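Local coordinates for protein 4-aminobutyrate transaminase (Acinetobacter baumannii, PDB 6WOP) that probably transfers the amino group of 4-aminobutyrate to 2-oxoglutarate, as a pyridoxal-phosphate-dependent class-III aminotransferase, at residues A115-V120 against S143-A148; G131-G136 against F168-P173; I204-V209 against I235-D240. One frame throughout, in Å; residues are numbered along the deposited sequence.

Contact 1: residues A115-V120 against S143-A148; sequences AVENAV and SFMTMA
The carboxylate of Glu-117 meets the start of helix 144-149 at Ser-143, whose OG donates to OE1 over 2.6 Å from above the carboxylate plane, 41° out of it. The other oxygen, OE2, lies 3.4 Å from Met-145 CB. A water joins the same two residues: it donates to Glu-117 OE2 and accepts from Met-145 N. Glu-117 gets to Ser-143 with CG anti to its backbone N (chi1 -159°) and a bend at chi2 that swings the carboxylate across the gap. Ser-143 is the N-cap, and its OG is held by three bonds: besides giving its proton to Glu-117, it accepts from Thr-146 N at 2.8 Å, the capping bond, and from Thr-146 OG1 at 2.6 Å. These bonds fix the hydroxyl and satisfy a buried polar atom. Beside this polar cluster, the methyl of Thr-146, CG2, packs 4.0 Å from Val-116 CG1 and 3.9 Å from Glu-117 OE1. The two short helical segments run almost perpendicular, at 89°. Across the interface the bonding is matched in both directions, though through different carboxylate oxygens: Glu-117 OE2 also bonds Phe-144 N of the second subunit, while Phe-144 N donates to Glu-117 OE1 of that subunit. The Phe-144 side chain packs there on Arg-124 of the second subunit. A helix start capped by its own serine and gripped by glutamates of both chains is thus part of the subunit interface, within the large domain of the fold-type-I aminotransferase architecture.

Contact 2: residues G131-G136 against F168-P173; sequences GIITFG and FHARYP
Phe-135, with CG anti to its carbonyl carbon (chi1 -70°), and Tyr-172, with CG anti to its backbone N (chi1 -160°), are turned so that the tyrosine points its edge at the phenylalanine face. The T-shaped pair has centroids 5.8 Å apart and planes at 90°. It joins Phe-135, on the first strand of a beta-alpha-beta unit, to Tyr-172, which follows strand 167-170; helix 144-149 comes between these parallel strands in the chain. Four backbone bonds join strand 131-135 to strand 167-170, the outermost strand of the sheet within this chain: Phe-168 N to Ile-132 O, Thr-134 N to Phe-168 O, Ala-170 N to Thr-134 O, and Gly-136 N to Ala-170 O. On the sheet face that carries Ile-133 and Phe-135, Ala-170 CB packs 3.7 Å from Phe-135 CE2. The buried Arg-171 O, which has no polar partner, sits at the edge of the Phe-135 ring, 3.5 Å from CD2. On the other sheet face Thr-134 runs alongside His-169, OG1 lying 3.1 Å from His-169 CD2; Thr-134 OG1 and His-169 NE2 both bond Met-149 O. His-169 ND1 and Arg-171 NH2 reach Asp-195 and Glu-194 of the third subunit respectively, the latter as a salt bridge. After the last backbone bond, a water spans Gly-136 O and Tyr-172 N, donating to the first at 2.9 Å and accepting from the second at 2.9 Å.

Contact 3: residues I204-V209 against I235-D240; sequences IVLEPV and ILLVAD
Val-205 and Val-238 stand next to each other on adjacent parallel strands, and CG2 of Val-205 rests 3.8 Å from CB of Val-238. On the opposite face Leu-206 sends CD2 to Leu-237 CD1, 3.9 Å away. The CG of Leu-206 occupies the crowded position between backbone N and carbonyl carbon (chi1 83°), and its CD2 also comes within 3.7 Å of Val-238 O. At the start of the pairing, Ile-235 CG2 packs against Ile-204 CG1. Past the end of strand 201-206, Pro-208 sets CD 3.4 Å from Asp-240 O and CG against Ala-239 CB. Between the two faces, four backbone bonds join the strands, Ile-204 N to Leu-236 O, Val-238 N to Ile-204 O, Leu-206 N to Val-238 O and Asp-240 N to Leu-206 O. The last differs in approach: its donor sits above the carbonyl plane, 43° out of it.

Glu-207 then runs alongside Asp-240, with Glu-207 CG 4.1 Å from Asp-240 CB. The acid ends are held by residues outside the pair. On Glu-207, OE1 accepts from Phe-139 N and OE2 from Gly-211 N. Asp-240 OD1 bonds Thr-266 OG1 and Val-242 N, while OD2 bonds His-140 ND1.

Strand 201-206, helix 220-233 and strand 236-240 form a parallel beta-alpha-beta pairing in the central seven-stranded mixed sheet of the large domain of fold-type-I pyridoxal-phosphate enzymes. Strand 131-135 adjoins 201-206, and 264-267 adjoins 236-240. Helix 220-233, part of the crossover, packs on the Ile-204 and Leu-237 face, and helix 112-127 packs on the other, touching Leu-236, Val-238 and Asp-240.

How the contacts relate
Contacts 2 and 3 are successive steps across one sheet, their centres about 10 Å apart: strands 131-135 and 201-206 are neighbours, joined by Ile-133 O and Val-205 N at 2.8 Å. Past the strand ends, Tyr-172 OH makes a probable hydrogen bond of 2.7 Å to Glu-207 O. The centre of contact 1 is about 13 Å from that of contact 3 and about 14 Å from that of contact 2. Its helix 112-127 packs on the sheet, with Val-116 CG2 3.6 Å from Asp-240 OD2 and Val-120 CG1 3.8 Å from Ile-132 CD1. A bound tartrate, likely a crystallisation additive, lies about 5 Å from the Thr-146 side chain and may mark a pocket beside contact 1.

Contact 1: residues A115-V120 against S143-A148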
ATOM      1  N   ALA A 115      -7.994  18.871   7.995  1.00 17.19           N
ATOM      2  CA  ALA A 115      -8.025  19.789   6.842  1.00 17.03           C
ATOM      3  C   ALA A 115      -7.088  19.305   5.730  1.00 17.43           C
ATOM      4  O   ALA A 115      -7.482  19.236   4.546  1.00 13.94           O
ATOM      5  CB  ALA A 115      -7.624  21.194   7.281  1.00 16.60           C
ATOM      6  N   VAL A 116      -5.858  18.936   6.099  1.00 16.95           N
ATOM      7  CA  VAL A 116      -4.908  18.403   5.094  1.00 14.18           C
ATOM      8  C   VAL A 116      -5.464  17.126   4.470  1.00 14.42           C
ATOM      9  O   VAL A 116      -5.428  16.936   3.243  1.00 15.35           O
ATOM     10  CB  VAL A 116      -3.519  18.157   5.725  1.00 11.96           C
ATOM     11  CG1 VAL A 116      -2.549  17.572   4.605  1.00 16.62           C
ATOM     12  CG2 VAL A 116      -2.887  19.474   6.196  1.00 13.73           C
ATOM     13  N   GLU A 117      -5.980  16.227   5.311  1.00 16.54           N
ATOM     14  CA  GLU A 117      -6.441  14.927   4.806  1.00 15.75           C
ATOM     15  C   GLU A 117      -7.645  15.104   3.881  1.00 15.95           C
ATOM     16  O   GLU A 117      -7.743  14.430   2.837  1.00 15.26           O
ATOM     17  CB  GLU A 117      -6.763  14.015   5.979  1.00 18.54           C
ATOM     18  CG  GLU A 117      -6.750  12.545   5.610  1.00 20.28           C
ATOM     19  CD  GLU A 117      -6.129  11.618   6.683  1.00 18.81           C
ATOM     20  OE1 GLU A 117      -5.738  12.074   7.786  1.00 19.63           O
ATOM     21  OE2 GLU A 117      -6.070  10.376   6.453  1.00 19.29           O
ATOM     22  N   ASN A 118      -8.556  16.043   4.224  1.00 13.85           N
ATOM     23  CA  ASN A 118      -9.667  16.317   3.318  1.00 12.09           C
ATOM     24  C   ASN A 118      -9.229  17.053   2.068  1.00 14.50           C
ATOM     25  O   ASN A 118      -9.808  16.832   1.009  1.00 16.84           O
ATOM     26  CB  ASN A 118     -10.770  17.078   4.057  1.00 13.08           C
ATOM     27  CG  ASN A 118     -11.622  16.138   4.871  1.00 19.43           C
ATOM     28  OD1 ASN A 118     -12.437  15.464   4.308  1.00 22.53           O
ATOM     29  ND2 ASN A 118     -11.419  16.075   6.208  1.00 15.67           N
ATOM     30  N   ALA A 119      -8.198  17.870   2.123  1.00 11.91           N
ATOM     31  CA  ALA A 119      -7.738  18.449   0.852  1.00 12.63           C
ATOM     32  C   ALA A 119      -7.203  17.362  -0.075  1.00 16.21           C
ATOM     33  O   ALA A 119      -7.402  17.408  -1.308  1.00 12.75           O
ATOM     34  CB  ALA A 119      -6.673  19.506   1.145  1.00 11.92           C
ATOM     35  N   VAL A 120      -6.560  16.339   0.513  1.00 18.13           N
ATOM     36  CA  VAL A 120      -6.070  15.210  -0.292  1.00 17.49           C
ATOM     37  C   VAL A 120      -7.242  14.380  -0.834  1.00 15.73           C
ATOM     38  O   VAL A 120      -7.224  13.942  -2.007  1.00 14.81           O
ATOM     39  CB  VAL A 120      -5.103  14.351   0.560  1.00 18.15           C
ATOM     40  CG1 VAL A 120      -4.868  12.936  -0.102  1.00 18.34           C
ATOM     41  CG2 VAL A 120      -3.748  15.111   0.755  1.00 18.48           C
ATOM     42  N   SER A 143      -2.007  11.571  11.414  1.00 13.90           N
ATOM     43  CA  SER A 143      -2.781  10.472  10.857  1.00 14.49           C
ATOM     44  C   SER A 143      -1.803   9.586  10.053  1.00 16.10           C
ATOM     45  O   SER A 143      -0.636   9.947   9.826  1.00 16.41           O
ATOM     46  CB  SER A 143      -3.936  11.028   9.993  1.00 16.40           C
ATOM     47  OG  SER A 143      -3.422  11.379   8.703  1.00 18.55           O
ATOM     48  N   PHE A 144      -2.243   8.394   9.632  1.00 14.28           N
ATOM     49  CA  PHE A 144      -1.339   7.603   8.798  1.00 14.04           C
ATOM     50  C   PHE A 144      -1.082   8.329   7.497  1.00 17.49           C
ATOM     51  O   PHE A 144       0.077   8.492   7.100  1.00 19.67           O
ATOM     52  CB  PHE A 144      -1.925   6.220   8.575  1.00 14.71           C
ATOM     53  CG  PHE A 144      -1.619   5.306   9.690  1.00 14.97           C
ATOM     54  CD1 PHE A 144      -0.393   4.670   9.719  1.00 17.22           C
ATOM     55  CD2 PHE A 144      -2.526   5.136  10.757  1.00 15.37           C
ATOM     56  CE1 PHE A 144      -0.053   3.828  10.813  1.00 18.46           C
ATOM     57  CE2 PHE A 144      -2.219   4.314  11.802  1.00 18.89           C
ATOM     58  CZ  PHE A 144      -0.973   3.633  11.836  1.00 19.05           C
ATOM     59  N   MET A 145      -2.128   8.914   6.871  1.00 16.46           N
ATOM     60  CA  MET A 145      -1.801   9.599   5.621  1.00 15.45           C
ATOM     61  C   MET A 145      -0.983  10.870   5.864  1.00 16.64           C
ATOM     62  O   MET A 145      -0.056  11.169   5.085  1.00 14.86           O
ATOM     63  CB  MET A 145      -3.061   9.947   4.834  1.00 14.66           C
ATOM     64  CG  MET A 145      -2.811  10.640   3.491  1.00 18.16           C
ATOM     65  SD  MET A 145      -1.455   9.826   2.506  1.00 26.84           S
ATOM     66  CE  MET A 145      -2.270   9.009   1.189  1.00 34.90           C
ATOM     67  N   THR A 146      -1.357  11.708   6.875  1.00 15.10           N
ATOM     68  CA  THR A 146      -0.565  12.915   7.054  1.00 16.52           C
ATOM     69  C   THR A 146       0.813  12.618   7.653  1.00 17.57           C
ATOM     70  O   THR A 146       1.740  13.409   7.453  1.00 18.46           O
ATOM     71  CB  THR A 146      -1.371  13.987   7.876  1.00 12.67           C
ATOM     72  OG1 THR A 146      -1.842  13.439   9.123  1.00 14.91           O
ATOM     73  CG2 THR A 146      -2.642  14.375   7.071  1.00 14.28           C
ATOM     74  N   MET A 147       0.987  11.497   8.358  1.00 13.97           N
ATOM     75  CA  MET A 147       2.346  11.141   8.773  1.00 16.20           C
ATOM     76  C   MET A 147       3.198  10.797   7.559  1.00 16.44           C
ATOM     77  O   MET A 147       4.391  11.110   7.527  1.00 16.37           O
ATOM     78  CB  MET A 147       2.341   9.893   9.698  1.00 16.87           C
ATOM     79  CG  MET A 147       2.067  10.202  11.103  1.00 18.98           C
ATOM     80  SD  MET A 147       2.351   8.612  12.056  1.00 24.50           S
ATOM     81  CE  MET A 147       0.873   7.666  11.744  1.00 21.05           C
ATOM     82  N   ALA A 148       2.626  10.069   6.604  1.00 17.57           N
ATOM     83  CA  ALA A 148       3.378   9.748   5.385  1.00 17.13           C
ATOM     84  C   ALA A 148       3.744  11.028   4.649  1.00 17.44           C
ATOM     85  O   ALA A 148       4.845  11.172   4.140  1.00 17.36           O
ATOM     86  CB  ALA A 148       2.529   8.834   4.464  1.00 16.01           C
TER
HETATM   87  O   HOH W   1      -5.002   8.171   7.683  1.00 16.75           O

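Contact 2: residues G131-G136 against F168-P173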
ATOM      1  N   GLY A 131      -1.765   9.843  -6.253  1.00 15.27           N
ATOM      2  CA  GLY A 131      -0.457  10.154  -5.694  1.00 15.95           C
ATOM      3  C   GLY A 131      -0.391  11.533  -5.067  1.00 16.59           C
ATOM      4  O   GLY A 131      -1.083  12.468  -5.492  1.00 16.81           O
ATOM      5  N   ILE A 132       0.545  11.688  -4.118  1.00 14.25           N
ATOM      6  CA  ILE A 132       0.732  12.952  -3.417  1.00 15.67           C
ATOM      7  C   ILE A 132       2.218  13.226  -3.290  1.00 16.79           C
ATOM      8  O   ILE A 132       2.965  12.357  -2.836  1.00 18.99           O
ATOM      9  CB  ILE A 132       0.075  12.872  -2.030  1.00 13.92           C
ATOM     10  CG1 ILE A 132      -1.444  12.613  -2.142  1.00 15.04           C
ATOM     11  CG2 ILE A 132       0.359  14.116  -1.172  1.00 16.40           C
ATOM     12  CD1 ILE A 132      -2.206  13.934  -2.621  1.00 16.52           C
ATOM     13  N   ILE A 133       2.660  14.421  -3.651  1.00 17.12           N
ATOM     14  CA  ILE A 133       4.041  14.804  -3.453  1.00 15.68           C
ATOM     15  C   ILE A 133       4.084  15.885  -2.377  1.00 17.60           C
ATOM     16  O   ILE A 133       3.397  16.913  -2.491  1.00 15.00           O
ATOM     17  CB  ILE A 133       4.673  15.301  -4.769  1.00 15.26           C
ATOM     18  CG1 ILE A 133       4.767  14.159  -5.759  1.00 16.94           C
ATOM     19  CG2 ILE A 133       6.095  15.871  -4.505  1.00 15.53           C
ATOM     20  CD1 ILE A 133       5.287  14.565  -7.139  1.00 18.26           C
ATOM     21  N   THR A 134       4.873  15.657  -1.345  1.00 17.53           N
ATOM     22  CA  THR A 134       5.147  16.650  -0.323  1.00 14.88           C
ATOM     23  C   THR A 134       6.661  16.868  -0.297  1.00 15.98           C
ATOM     24  O   THR A 134       7.400  16.403  -1.179  1.00 18.93           O
ATOM     25  CB  THR A 134       4.646  16.221   1.068  1.00 16.94           C
ATOM     26  OG1 THR A 134       5.226  14.956   1.369  1.00 16.44           O
ATOM     27  CG2 THR A 134       3.124  15.950   1.085  1.00 16.73           C
ATOM     28  N   PHE A 135       7.151  17.600   0.722  1.00 14.41           N
ATOM     29  CA  PHE A 135       8.549  18.005   0.746  1.00 16.97           C
ATOM     30  C   PHE A 135       9.215  17.581   2.051  1.00 16.84           C
ATOM     31  O   PHE A 135       8.596  17.531   3.109  1.00 18.86           O
ATOM     32  CB  PHE A 135       8.660  19.538   0.549  1.00 20.53           C
ATOM     33  CG  PHE A 135       8.294  19.953  -0.821  1.00 22.99           C
ATOM     34  CD1 PHE A 135       6.947  20.140  -1.188  1.00 20.69           C
ATOM     35  CD2 PHE A 135       9.257  20.106  -1.767  1.00 18.73           C
ATOM     36  CE1 PHE A 135       6.603  20.497  -2.518  1.00 20.43           C
ATOM     37  CE2 PHE A 135       8.932  20.460  -3.078  1.00 18.96           C
ATOM     38  CZ  PHE A 135       7.606  20.637  -3.451  1.00 18.02           C
ATOM     39  N   GLY A 136      10.507  17.309   1.965  1.00 17.91           N
ATOM     40  CA  GLY A 136      11.241  16.946   3.147  1.00 18.79           C
ATOM     41  C   GLY A 136      11.115  18.074   4.151  1.00 19.20           C
ATOM     42  O   GLY A 136      11.126  19.253   3.781  1.00 19.07           O
ATOM     43  N   PHE A 168       5.379  10.746  -1.875  1.00 15.66           N
ATOM     44  CA  PHE A 168       6.819  10.866  -2.082  1.00 14.73           C
ATOM     45  C   PHE A 168       7.285  12.248  -1.663  1.00 16.94           C
ATOM     46  O   PHE A 168       6.536  13.209  -1.785  1.00 19.32           O
ATOM     47  CB  PHE A 168       7.157  10.578  -3.606  1.00 16.22           C
ATOM     48  CG  PHE A 168       6.770   9.162  -3.991  1.00 18.47           C
ATOM     49  CD1 PHE A 168       7.552   8.076  -3.553  1.00 19.03           C
ATOM     50  CD2 PHE A 168       5.609   8.922  -4.709  1.00 18.41           C
ATOM     51  CE1 PHE A 168       7.140   6.730  -3.865  1.00 17.36           C
ATOM     52  CE2 PHE A 168       5.209   7.627  -5.009  1.00 18.42           C
ATOM     53  CZ  PHE A 168       5.978   6.541  -4.587  1.00 17.23           C
ATOM     54  N   HIS A 169       8.559  12.366  -1.264  1.00 19.80           N
ATOM     55  CA  HIS A 169       9.097  13.652  -0.807  1.00 16.34           C
ATOM     56  C   HIS A 169      10.128  14.239  -1.756  1.00 22.74           C
ATOM     57  O   HIS A 169      11.160  13.600  -2.058  1.00 19.33           O
ATOM     58  CB  HIS A 169       9.721  13.477   0.566  1.00 16.50           C
ATOM     59  CG  HIS A 169       8.711  13.119   1.613  1.00 19.44           C
ATOM     60  ND1 HIS A 169       8.381  11.812   1.901  1.00 17.55           N
ATOM     61  CD2 HIS A 169       7.924  13.896   2.404  1.00 19.31           C
ATOM     62  CE1 HIS A 169       7.443  11.787   2.843  1.00 17.79           C
ATOM     63  NE2 HIS A 169       7.142  13.039   3.161  1.00 18.70           N
ATOM     64  N   ALA A 170       9.902  15.492  -2.150  1.00 22.26           N
ATOM     65  CA  ALA A 170      10.905  16.274  -2.883  1.00 22.47           C
ATOM     66  C   ALA A 170      11.689  17.185  -1.924  1.00 22.44           C
ATOM     67  O   ALA A 170      11.369  17.267  -0.725  1.00 17.77           O
ATOM     68  CB  ALA A 170      10.210  17.093  -3.981  1.00 21.18           C
ATOM     69  N   ARG A 171      12.669  17.900  -2.471  1.00 20.78           N
ATOM     70  CA  ARG A 171      13.437  18.842  -1.699  1.00 20.23           C
ATOM     71  C   ARG A 171      12.798  20.216  -1.717  1.00 23.10           C
ATOM     72  O   ARG A 171      12.587  20.766  -2.754  1.00 22.19           O
ATOM     73  CB  ARG A 171      14.848  19.057  -2.271  1.00 24.98           C
ATOM     74  CG  ARG A 171      15.546  17.851  -2.792  1.00 29.37           C
ATOM     75  CD  ARG A 171      15.975  16.923  -1.716  1.00 33.76           C
ATOM     76  NE  ARG A 171      14.944  16.215  -0.965  1.00 34.43           N
ATOM     77  CZ  ARG A 171      14.283  15.130  -1.346  1.00 36.25           C
ATOM     78  NH1 ARG A 171      14.452  14.593  -2.544  1.00 36.71           N
ATOM     79  NH2 ARG A 171      13.406  14.627  -0.543  1.00 31.27           N
ATOM     80  N   TYR A 172      12.505  20.743  -0.550  1.00 20.63           N
ATOM     81  CA  TYR A 172      12.053  22.113  -0.443  1.00 19.50           C
ATOM     82  C   TYR A 172      13.201  23.077  -0.746  1.00 21.79           C
ATOM     83  O   TYR A 172      14.334  22.854  -0.300  1.00 22.21           O
ATOM     84  CB  TYR A 172      11.541  22.341   0.978  1.00 17.02           C
ATOM     85  CG  TYR A 172      10.616  23.525   1.154  1.00 17.01           C
ATOM     86  CD1 TYR A 172       9.266  23.383   0.992  1.00 17.63           C
ATOM     87  CD2 TYR A 172      11.125  24.805   1.485  1.00 18.49           C
ATOM     88  CE1 TYR A 172       8.421  24.418   1.206  1.00 21.10           C
ATOM     89  CE2 TYR A 172      10.269  25.852   1.673  1.00 20.42           C
ATOM     90  CZ  TYR A 172       8.921  25.651   1.546  1.00 23.75           C
ATOM     91  OH  TYR A 172       8.050  26.711   1.788  1.00 22.75           O
ATOM     92  N   PRO A 173      12.929  24.189  -1.443  1.00 22.72           N
ATOM     93  CA  PRO A 173      13.981  25.151  -1.797  1.00 22.49           C
ATOM     94  C   PRO A 173      14.424  25.946  -0.579  1.00 21.41           C
ATOM     95  O   PRO A 173      13.599  26.601   0.093  1.00 20.27           O
ATOM     96  CB  PRO A 173      13.291  26.051  -2.840  1.00 24.79           C
ATOM     97  CG  PRO A 173      11.817  25.929  -2.525  1.00 22.50           C
ATOM     98  CD  PRO A 173      11.651  24.497  -2.117  1.00 22.91           C
TER
HETATM   99  O   HOH W   2      13.315  19.393   1.853  1.00 19.23           O

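Contact 3: residues I204-V209 against I235-D240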
ATOM      1  N   ILE A 204       0.302  18.239  -5.458  1.00 16.37           N
ATOM      2  CA  ILE A 204       1.554  18.604  -4.788  1.00 17.39           C
ATOM      3  C   ILE A 204       1.216  19.523  -3.639  1.00 18.62           C
ATOM      4  O   ILE A 204       0.536  20.557  -3.833  1.00 19.52           O
ATOM      5  CB  ILE A 204       2.528  19.301  -5.750  1.00 17.82           C
ATOM      6  CG1 ILE A 204       2.836  18.339  -6.880  1.00 18.36           C
ATOM      7  CG2 ILE A 204       3.835  19.731  -4.977  1.00 18.29           C
ATOM      8  CD1 ILE A 204       3.986  18.788  -7.940  1.00 20.77           C
ATOM      9  N   VAL A 205       1.706  19.179  -2.452  1.00 17.12           N
ATOM     10  CA  VAL A 205       1.273  19.852  -1.226  1.00 16.84           C
ATOM     11  C   VAL A 205       2.483  20.446  -0.533  1.00 16.69           C
ATOM     12  O   VAL A 205       3.454  19.722  -0.250  1.00 15.83           O
ATOM     13  CB  VAL A 205       0.566  18.875  -0.272  1.00 16.56           C
ATOM     14  CG1 VAL A 205       0.073  19.695   1.004  1.00 16.66           C
ATOM     15  CG2 VAL A 205      -0.546  18.160  -1.050  1.00 16.05           C
ATOM     16  N   LEU A 206       2.405  21.738  -0.193  1.00 17.47           N
ATOM     17  CA  LEU A 206       3.537  22.356   0.476  1.00 16.72           C
ATOM     18  C   LEU A 206       3.074  23.479   1.395  1.00 18.26           C
ATOM     19  O   LEU A 206       2.096  24.174   1.113  1.00 18.41           O
ATOM     20  CB  LEU A 206       4.558  22.910  -0.508  1.00 19.55           C
ATOM     21  CG  LEU A 206       4.265  24.284  -1.062  1.00 22.07           C
ATOM     22  CD1 LEU A 206       5.512  24.776  -1.764  1.00 25.71           C
ATOM     23  CD2 LEU A 206       3.136  24.200  -2.005  1.00 24.06           C
ATOM     24  N   GLU A 207       3.844  23.684   2.433  1.00 19.37           N
ATOM     25  CA  GLU A 207       3.665  24.867   3.283  1.00 19.30           C
ATOM     26  C   GLU A 207       4.349  26.052   2.622  1.00 21.35           C
ATOM     27  O   GLU A 207       5.564  25.975   2.360  1.00 24.51           O
ATOM     28  CB  GLU A 207       4.292  24.591   4.647  1.00 18.69           C
ATOM     29  CG  GLU A 207       3.617  23.482   5.460  1.00 22.05           C
ATOM     30  CD  GLU A 207       4.568  22.908   6.481  1.00 26.86           C
ATOM     31  OE1 GLU A 207       5.277  21.900   6.135  1.00 21.40           O
ATOM     32  OE2 GLU A 207       4.611  23.487   7.607  1.00 25.89           O
ATOM     33  N   PRO A 208       3.638  27.163   2.335  1.00 20.91           N
ATOM     34  CA  PRO A 208       4.345  28.367   1.847  1.00 23.40           C
ATOM     35  C   PRO A 208       5.423  28.831   2.811  1.00 22.26           C
ATOM     36  O   PRO A 208       6.395  29.451   2.377  1.00 25.63           O
ATOM     37  CB  PRO A 208       3.254  29.449   1.721  1.00 24.30           C
ATOM     38  CG  PRO A 208       1.937  28.776   1.897  1.00 25.91           C
ATOM     39  CD  PRO A 208       2.178  27.368   2.519  1.00 22.62           C
ATOM     40  N   VAL A 209       5.300  28.568   4.113  1.00 21.08           N
ATOM     41  CA  VAL A 209       6.395  28.767   5.063  1.00 21.71           C
ATOM     42  C   VAL A 209       6.464  27.480   5.892  1.00 19.37           C
ATOM     43  O   VAL A 209       5.580  27.237   6.717  1.00 17.15           O
ATOM     44  CB  VAL A 209       6.172  29.984   5.998  1.00 20.16           C
ATOM     45  CG1 VAL A 209       7.414  30.175   6.802  1.00 21.26           C
ATOM     46  CG2 VAL A 209       5.853  31.319   5.216  1.00 20.15           C
ATOM     47  N   ILE A 235      -2.198  18.425 -12.329  1.00 17.38           N
ATOM     48  CA  ILE A 235      -2.043  18.136 -10.903  1.00 16.56           C
ATOM     49  C   ILE A 235      -2.591  19.332 -10.109  1.00 16.97           C
ATOM     50  O   ILE A 235      -2.389  20.475 -10.532  1.00 18.86           O
ATOM     51  CB  ILE A 235      -0.556  17.896 -10.578  1.00 16.30           C
ATOM     52  CG1 ILE A 235       0.001  16.686 -11.389  1.00 17.48           C
ATOM     53  CG2 ILE A 235      -0.355  17.715  -9.042  1.00 19.82           C
ATOM     54  CD1 ILE A 235       1.480  16.646 -11.413  1.00 16.61           C
ATOM     55  N   LEU A 236      -3.208  19.101  -8.934  1.00 16.96           N
ATOM     56  CA  LEU A 236      -3.575  20.238  -8.079  1.00 16.76           C
ATOM     57  C   LEU A 236      -2.447  20.744  -7.182  1.00 20.18           C
ATOM     58  O   LEU A 236      -1.662  19.974  -6.630  1.00 19.88           O
ATOM     59  CB  LEU A 236      -4.753  19.887  -7.162  1.00 17.41           C
ATOM     60  CG  LEU A 236      -5.990  19.566  -8.015  1.00 17.87           C
ATOM     61  CD1 LEU A 236      -7.061  18.958  -7.107  1.00 20.20           C
ATOM     62  CD2 LEU A 236      -6.592  20.796  -8.813  1.00 20.60           C
ATOM     63  N   LEU A 237      -2.441  22.067  -6.925  1.00 18.44           N
ATOM     64  CA  LEU A 237      -1.452  22.638  -6.024  1.00 17.58           C
ATOM     65  C   LEU A 237      -2.164  22.963  -4.717  1.00 16.35           C
ATOM     66  O   LEU A 237      -3.158  23.679  -4.740  1.00 17.40           O
ATOM     67  CB  LEU A 237      -0.838  23.891  -6.630  1.00 20.94           C
ATOM     68  CG  LEU A 237       0.220  24.629  -5.769  1.00 22.80           C
ATOM     69  CD1 LEU A 237       1.386  23.732  -5.464  1.00 23.72           C
ATOM     70  CD2 LEU A 237       0.748  25.896  -6.550  1.00 24.19           C
ATOM     71  N   VAL A 238      -1.679  22.423  -3.598  1.00 15.01           N
ATOM     72  CA  VAL A 238      -2.310  22.640  -2.291  1.00 16.23           C
ATOM     73  C   VAL A 238      -1.357  23.433  -1.409  1.00 17.16           C
ATOM     74  O   VAL A 238      -0.229  22.997  -1.182  1.00 19.04           O
ATOM     75  CB  VAL A 238      -2.640  21.313  -1.613  1.00 13.77           C
ATOM     76  CG1 VAL A 238      -3.354  21.579  -0.236  1.00 17.53           C
ATOM     77  CG2 VAL A 238      -3.542  20.476  -2.563  1.00 15.96           C
ATOM     78  N   ALA A 239      -1.803  24.558  -0.874  1.00 16.37           N
ATOM     79  CA  ALA A 239      -1.022  25.339   0.088  1.00 16.10           C
ATOM     80  C   ALA A 239      -1.473  24.962   1.483  1.00 17.93           C
ATOM     81  O   ALA A 239      -2.636  25.158   1.809  1.00 18.14           O
ATOM     82  CB  ALA A 239      -1.259  26.843  -0.125  1.00 18.39           C
ATOM     83  N   ASP A 240      -0.580  24.419   2.307  1.00 17.63           N
ATOM     84  CA  ASP A 240      -0.947  24.075   3.694  1.00 16.10           C
ATOM     85  C   ASP A 240      -0.616  25.281   4.568  1.00 16.93           C
ATOM     86  O   ASP A 240       0.549  25.540   4.881  1.00 18.51           O
ATOM     87  CB  ASP A 240      -0.205  22.823   4.152  1.00 17.22           C
ATOM     88  CG  ASP A 240      -0.535  22.429   5.608  1.00 20.49           C
ATOM     89  OD1 ASP A 240      -1.408  23.064   6.264  1.00 17.93           O
ATOM     90  OD2 ASP A 240       0.085  21.494   6.092  1.00 17.40           O
TER